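Local coordinates for protein staphylococcal superantigen-like 1 (Staphylococcus aureus, PDB 4O1N) that probably acts as a secreted virulence protease that cleaves host collagens and cytokines such as IL8, IL17A and interferon-gamma, at residues K45-L54 against R64-F75. Residues are numbered along the deposited sequence; the frame is centred on the assembly and turned at random.
Sequences KYTDEGKHYL and RITLLGSDKDKF
The ammonium of Lys45 is gripped by two backbone carbonyls, one inside the short helical turn at about 71-74 and one just after it: NZ gives hydrogen bonds to Lys72 O (2.6 Å) and Phe75 O (2.7 Å), while Asp77 adds a salt bridge. A lysine thus ties strand 41-48 of the OB-fold sheet to the chain that follows strand 61-66. Its CG lies anti to the backbone N (chi1 -163°), which sends the chain out past Leu67, whose CD1 rests 3.6 Å from Lys45 CE.

Beside this anchor, the antiparallel hairpin of strands 51-58 and 61-66 pairs Leu54 with Ile65 through reciprocal backbone hydrogen bonds, and a further backbone bond runs from Leu67 N to His52 O (2.9 Å). Leu54 and Ile65 run side by side and their side chains touch strand 83-87, Leu54 at Ile83 and Ile65 at Val85 and Ile87.

On the face of Tyr53 and Thr66, a cation-pi stack forms. Bends at chi2 and chi3 fold the Arg64 guanidinium over the phenol, with CZ 3.9 Å from the Tyr53 ring centroid and the planes 21° apart. Thr66 OG1 meets the same ring at its edge, in plane, 3.5 Å from Tyr53 CE1. Farther along, the Lys72 chain crosses His52 nearly at a right angle, with Lys72 CD 3.5 Å from His52 ND1.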
# COMPACT_ATOMS: atom_id res chain seq x y z
N LYS A 45 12.28 6.29 14.74
CA LYS A 45 12.13 4.85 14.87
C LYS A 45 12.65 4.38 16.22
O LYS A 45 13.78 4.71 16.61
CB LYS A 45 12.91 4.12 13.76
CG LYS A 45 12.47 2.69 13.60
CD LYS A 45 13.47 1.83 12.89
CE LYS A 45 13.09 0.37 12.97
NZ LYS A 45 14.30 -0.47 13.01
N TYR A 46 11.85 3.57 16.92
CA TYR A 46 12.20 3.12 18.26
C TYR A 46 11.73 1.71 18.52
O TYR A 46 10.95 1.17 17.75
CB TYR A 46 11.63 4.09 19.31
CG TYR A 46 10.10 4.18 19.42
CD1 TYR A 46 9.41 3.49 20.41
CD2 TYR A 46 9.35 4.99 18.56
CE1 TYR A 46 8.05 3.59 20.54
CE2 TYR A 46 7.97 5.08 18.68
CZ TYR A 46 7.32 4.38 19.67
OH TYR A 46 5.93 4.45 19.80
N THR A 47 12.23 1.10 19.58
CA THR A 47 11.66 -0.16 20.07
C THR A 47 11.18 -0.04 21.54
O THR A 47 11.64 0.79 22.31
CB THR A 47 12.60 -1.37 19.83
OG1 THR A 47 12.34 -2.39 20.79
CG2 THR A 47 14.05 -0.98 19.89
N ASP A 48 10.19 -0.85 21.87
CA ASP A 48 9.47 -0.71 23.13
C ASP A 48 8.78 -2.03 23.37
O ASP A 48 7.77 -2.34 22.71
CB ASP A 48 8.45 0.45 23.04
CG ASP A 48 7.61 0.64 24.34
OD1 ASP A 48 8.20 0.64 25.45
OD2 ASP A 48 6.37 0.82 24.24
N GLU A 49 9.36 -2.81 24.27
CA GLU A 49 8.78 -4.08 24.72
C GLU A 49 8.71 -5.09 23.58
O GLU A 49 7.64 -5.63 23.30
CB GLU A 49 7.39 -3.85 25.34
N GLY A 50 9.85 -5.31 22.93
CA GLY A 50 9.98 -6.32 21.86
C GLY A 50 9.39 -5.93 20.51
O GLY A 50 9.56 -6.64 19.51
N LYS A 51 8.71 -4.78 20.47
CA LYS A 51 8.03 -4.32 19.28
C LYS A 51 8.75 -3.11 18.70
O LYS A 51 9.55 -2.45 19.36
CB LYS A 51 6.60 -3.97 19.63
CG LYS A 51 5.78 -5.21 19.92
CD LYS A 51 4.71 -4.91 20.96
CE LYS A 51 3.46 -5.76 20.74
NZ LYS A 51 2.45 -5.55 21.83
N HIS A 52 8.45 -2.83 17.43
CA HIS A 52 9.10 -1.80 16.67
C HIS A 52 8.13 -0.84 16.04
O HIS A 52 7.18 -1.25 15.38
CB HIS A 52 9.91 -2.47 15.59
CG HIS A 52 11.01 -3.29 16.14
ND1 HIS A 52 10.82 -4.60 16.51
CD2 HIS A 52 12.29 -2.97 16.44
CE1 HIS A 52 11.96 -5.07 17.00
NE2 HIS A 52 12.86 -4.10 16.97
N TYR A 53 8.41 0.45 16.20
CA TYR A 53 7.51 1.52 15.83
C TYR A 53 8.24 2.67 15.14
O TYR A 53 9.42 2.94 15.39
CB TYR A 53 6.83 2.04 17.10
CG TYR A 53 5.98 1.03 17.84
CD1 TYR A 53 4.81 0.53 17.26
CD2 TYR A 53 6.34 0.57 19.11
CE1 TYR A 53 4.01 -0.37 17.92
CE2 TYR A 53 5.54 -0.34 19.79
CZ TYR A 53 4.39 -0.81 19.19
OH TYR A 53 3.62 -1.70 19.86
N LEU A 54 7.51 3.36 14.29
CA LEU A 54 7.95 4.63 13.73
C LEU A 54 6.92 5.69 14.04
O LEU A 54 5.77 5.55 13.66
CB LEU A 54 8.09 4.53 12.22
CG LEU A 54 8.51 5.87 11.65
CD1 LEU A 54 10.00 5.89 11.45
CD2 LEU A 54 7.83 6.11 10.33
N ARG A 64 1.52 6.78 14.66
CA ARG A 64 2.46 5.75 15.07
C ARG A 64 2.28 4.47 14.21
O ARG A 64 1.22 3.82 14.20
CB ARG A 64 2.28 5.47 16.56
CG ARG A 64 3.30 4.53 17.17
CD ARG A 64 2.68 3.18 17.41
NE ARG A 64 2.60 2.85 18.81
CZ ARG A 64 1.82 1.91 19.34
NH1 ARG A 64 1.01 1.17 18.61
NH2 ARG A 64 1.86 1.73 20.64
N ILE A 65 3.35 4.12 13.49
CA ILE A 65 3.31 3.06 12.49
C ILE A 65 4.04 1.85 13.00
O ILE A 65 5.21 1.94 13.25
CB ILE A 65 3.97 3.52 11.18
CG1 ILE A 65 3.22 4.74 10.65
CG2 ILE A 65 3.97 2.41 10.14
CD1 ILE A 65 3.87 5.36 9.44
N THR A 66 3.34 0.73 13.15
CA THR A 66 3.96 -0.50 13.57
C THR A 66 4.75 -1.13 12.42
O THR A 66 4.26 -1.21 11.29
CB THR A 66 2.93 -1.52 14.07
OG1 THR A 66 2.06 -0.93 15.05
CG2 THR A 66 3.59 -2.72 14.74
N LEU A 67 5.98 -1.57 12.74
CA LEU A 67 6.89 -2.26 11.81
C LEU A 67 7.03 -3.72 12.20
O LEU A 67 7.54 -4.03 13.27
CB LEU A 67 8.27 -1.62 11.81
CG LEU A 67 8.25 -0.11 11.63
CD1 LEU A 67 9.61 0.47 11.92
CD2 LEU A 67 7.82 0.28 10.23
N LEU A 68 6.61 -4.59 11.29
CA LEU A 68 6.33 -5.99 11.58
C LEU A 68 7.23 -6.91 10.78
O LEU A 68 7.68 -7.91 11.29
CB LEU A 68 4.89 -6.30 11.15
CG LEU A 68 3.79 -6.50 12.18
CD1 LEU A 68 4.18 -5.91 13.53
CD2 LEU A 68 2.49 -5.90 11.65
N GLY A 69 7.43 -6.60 9.51
CA GLY A 69 8.12 -7.52 8.62
C GLY A 69 9.57 -7.13 8.53
O GLY A 69 10.21 -6.87 9.54
N SER A 70 10.05 -7.08 7.29
CA SER A 70 11.43 -6.72 7.00
C SER A 70 11.70 -5.24 7.15
O SER A 70 12.88 -4.87 7.26
CB SER A 70 11.85 -7.17 5.58
OG SER A 70 10.95 -6.72 4.59
N ASP A 71 10.65 -4.40 7.17
CA ASP A 71 10.83 -2.99 7.46
C ASP A 71 11.48 -2.75 8.83
O ASP A 71 12.14 -1.74 9.02
CB ASP A 71 9.51 -2.21 7.32
CG ASP A 71 8.37 -2.81 8.12
OD1 ASP A 71 8.59 -3.84 8.79
OD2 ASP A 71 7.22 -2.28 8.04
N LYS A 72 11.34 -3.70 9.77
CA LYS A 72 12.07 -3.66 11.05
C LYS A 72 13.53 -3.39 10.86
O LYS A 72 14.10 -2.63 11.59
CB LYS A 72 11.98 -5.00 11.77
CG LYS A 72 10.72 -5.19 12.58
CD LYS A 72 10.81 -6.41 13.47
CE LYS A 72 10.57 -7.71 12.73
NZ LYS A 72 9.80 -8.65 13.59
N ASP A 73 14.15 -4.07 9.90
CA ASP A 73 15.61 -3.98 9.72
C ASP A 73 16.00 -3.02 8.61
O ASP A 73 17.17 -2.71 8.46
CB ASP A 73 16.14 -5.39 9.44
CG ASP A 73 15.82 -6.35 10.58
OD1 ASP A 73 15.25 -7.43 10.31
OD2 ASP A 73 16.07 -5.99 11.76
N LYS A 74 15.02 -2.55 7.85
CA LYS A 74 15.28 -1.74 6.67
C LYS A 74 15.58 -0.30 7.04
O LYS A 74 16.20 0.41 6.26
CB LYS A 74 14.08 -1.79 5.74
CG LYS A 74 14.22 -0.99 4.45
CD LYS A 74 13.02 -1.23 3.56
CE LYS A 74 12.90 -0.17 2.47
NZ LYS A 74 11.81 -0.51 1.53
N PHE A 75 15.11 0.13 8.20
CA PHE A 75 15.36 1.47 8.71
C PHE A 75 16.02 1.37 10.06
O PHE A 75 15.62 0.55 10.89
CB PHE A 75 14.04 2.22 8.89
CG PHE A 75 13.23 2.31 7.65
CD1 PHE A 75 13.56 3.23 6.66
CD2 PHE A 75 12.15 1.47 7.46
CE1 PHE A 75 12.80 3.31 5.50
CE2 PHE A 75 11.39 1.57 6.30
CZ PHE A 75 11.72 2.47 5.32